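Local coordinates for phenol hydroxylase component phL (Pseudomonas stutzeri, PDB 3U52), which probably serves as the beta-type subunit of a multicomponent phenol hydroxylase, supporting an iron-bearing oxygenase subunit in phenol oxidation, at residues 213-216 and 217-221. Numbering follows the deposited sequence.
Sequences ELTL and VQNIL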
loop_
_atom_site.group_PDB
_atom_site.type_symbol
_atom_site.label_atom_id
_atom_site.label_comp_id
_atom_site.label_asym_id
_atom_site.label_seq_id
_atom_site.Cartn_x
_atom_site.Cartn_y
_atom_site.Cartn_z
ATOM N N GLU D 213 -2.004 -12.923 39.261
ATOM C CA GLU D 213 -3.015 -13.839 39.801
ATOM C C GLU D 213 -4.216 -13.839 38.848
ATOM O O GLU D 213 -4.698 -14.894 38.449
ATOM C CB GLU D 213 -3.455 -13.434 41.223
ATOM C CG GLU D 213 -4.398 -14.465 41.877
ATOM C CD GLU D 213 -4.946 -14.033 43.232
ATOM O OE1 GLU D 213 -5.840 -14.769 43.736
ATOM O OE2 GLU D 213 -4.491 -13.009 43.799
ATOM N N LEU D 214 -4.671 -12.640 38.461
ATOM C CA LEU D 214 -5.799 -12.511 37.546
ATOM C C LEU D 214 -5.574 -13.155 36.171
ATOM O O LEU D 214 -6.459 -13.871 35.684
ATOM C CB LEU D 214 -6.209 -11.039 37.374
ATOM C CG LEU D 214 -7.576 -10.790 36.751
ATOM C CD1 LEU D 214 -8.717 -11.567 37.363
ATOM C CD2 LEU D 214 -7.843 -9.305 36.770
ATOM N N THR D 215 -4.419 -12.913 35.537
ATOM C CA THR D 215 -4.195 -13.540 34.214
ATOM C C THR D 215 -4.175 -15.080 34.297
ATOM O O THR D 215 -4.735 -15.776 33.429
ATOM C CB THR D 215 -2.959 -12.959 33.456
ATOM O OG1 THR D 215 -3.069 -13.317 32.080
ATOM C CG2 THR D 215 -1.658 -13.525 33.938
ATOM N N LEU D 216 -3.522 -15.599 35.334
ATOM C CA LEU D 216 -3.468 -17.025 35.632
ATOM C C LEU D 216 -4.861 -17.622 35.760
ATOM O O LEU D 216 -5.156 -18.637 35.157
ATOM C CB LEU D 216 -2.694 -17.255 36.949
ATOM C CG LEU D 216 -2.701 -18.672 37.578
ATOM C CD1 LEU D 216 -2.004 -19.654 36.674
ATOM C CD2 LEU D 216 -1.970 -18.625 38.873
ATOM N N VAL D 217 -5.708 -17.010 36.575
ATOM C CA VAL D 217 -7.046 -17.556 36.851
ATOM C C VAL D 217 -7.919 -17.496 35.614
ATOM O O VAL D 217 -8.560 -18.503 35.231
ATOM C CB VAL D 217 -7.739 -16.773 37.991
ATOM C CG1 VAL D 217 -9.157 -17.295 38.202
ATOM C CG2 VAL D 217 -6.900 -16.890 39.277
ATOM N N GLN D 218 -7.974 -16.309 35.014
ATOM C CA GLN D 218 -8.747 -16.079 33.796
ATOM C C GLN D 218 -8.202 -16.820 32.542
ATOM O O GLN D 218 -8.915 -17.598 31.885
ATOM C CB GLN D 218 -8.831 -14.574 33.483
ATOM C CG GLN D 218 -9.686 -14.261 32.226
ATOM C CD GLN D 218 -11.171 -14.684 32.436
ATOM O OE1 GLN D 218 -11.902 -13.955 33.040
ATOM N NE2 GLN D 218 -11.599 -15.820 31.882
ATOM N N ASN D 219 -6.950 -16.550 32.215
ATOM C CA ASN D 219 -6.404 -16.923 30.917
ATOM C C ASN D 219 -5.836 -18.336 30.856
ATOM O O ASN D 219 -5.693 -18.864 29.760
ATOM C CB ASN D 219 -5.390 -15.859 30.412
ATOM C CG ASN D 219 -6.045 -14.470 30.181
ATOM O OD1 ASN D 219 -5.530 -13.442 30.633
ATOM N ND2 ASN D 219 -7.197 -14.446 29.514
ATOM N N ILE D 220 -5.511 -18.945 32.022
ATOM C CA ILE D 220 -5.019 -20.324 32.085
ATOM C C ILE D 220 -6.080 -21.254 32.720
ATOM O O ILE D 220 -6.565 -22.191 32.075
ATOM C CB ILE D 220 -3.656 -20.493 32.911
ATOM C CG1 ILE D 220 -2.559 -19.469 32.530
ATOM C CG2 ILE D 220 -3.126 -21.958 32.826
ATOM C CD1 ILE D 220 -2.302 -19.366 31.058
ATOM N N LEU D 221 -6.436 -20.996 33.974
ATOM C CA LEU D 221 -7.313 -21.929 34.717
ATOM C C LEU D 221 -8.772 -21.984 34.220
ATOM O O LEU D 221 -9.261 -23.058 33.887
ATOM C CB LEU D 221 -7.252 -21.686 36.226
ATOM C CG LEU D 221 -5.874 -21.737 36.926
ATOM C CD1 LEU D 221 -6.077 -21.391 38.419
ATOM C CD2 LEU D 221 -5.059 -23.045 36.721
#
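Thr215 and Asn219 meet through their side chains as well as their backbones, one helical turn apart. Thr215 OG1 donates to Asn219 OD1 at 2.9 Å, and the C=O...donor angle of 125°, in the carbonyl plane, places the hydroxyl on a lone pair. The two side chains lie roughly perpendicular. With CG beside its own backbone N and anti to the carbonyl carbon (chi1 -63°), Asn219 turns its amide back toward the preceding turn, where OD1 can reach that hydroxyl. Asn137 of helix 126-143 gives OD1 a second donor, and His153 of helix 147-175 is hydrogen-bonded to Thr215 OG1, so the pair ties helix 211-240 to two neighbours. A leucine in place of Asn219 would probably leave both the Thr215 hydroxyl and the Asn137 amide without their shared acceptor in a buried setting. In the backbone of the same pair, Asn219 N approaches Thr215 O to 2.6 Å, a short bond bent at the hydrogen. The backbone then widens: Leu216 O accepts Leu221 N at 2.9 Å in a nearly straight bond, the i to i+5 mark of a pi-type turn, here within a long helix of an almost wholly helical subunit of the methane/phenol/alkene hydroxylase family. The same oxygen also takes Ile220 N at 3.2 Å, but from 48° above the carbonyl plane, so the usual i to i+4 bond persists in a distorted form. Earlier in the helix, Val217 N to Glu213 O (3.0 Å) is an ordinary alpha-helical bond. Apolar packing lies beside the widened turn. Leu216 CD1 reaches Ile220 CG1 at 4.2 Å, the two chains set at a slant to one another, and approaches Leu221 CG at 4.4 Å. Farther out, Leu216 and Ile220 rest on Met268 of helix 251-274, while Val217 and Leu221 pack against Trp289 of helix 276-302; Trp289 NE1 is also hydrogen-bonded to Glu213 OE1.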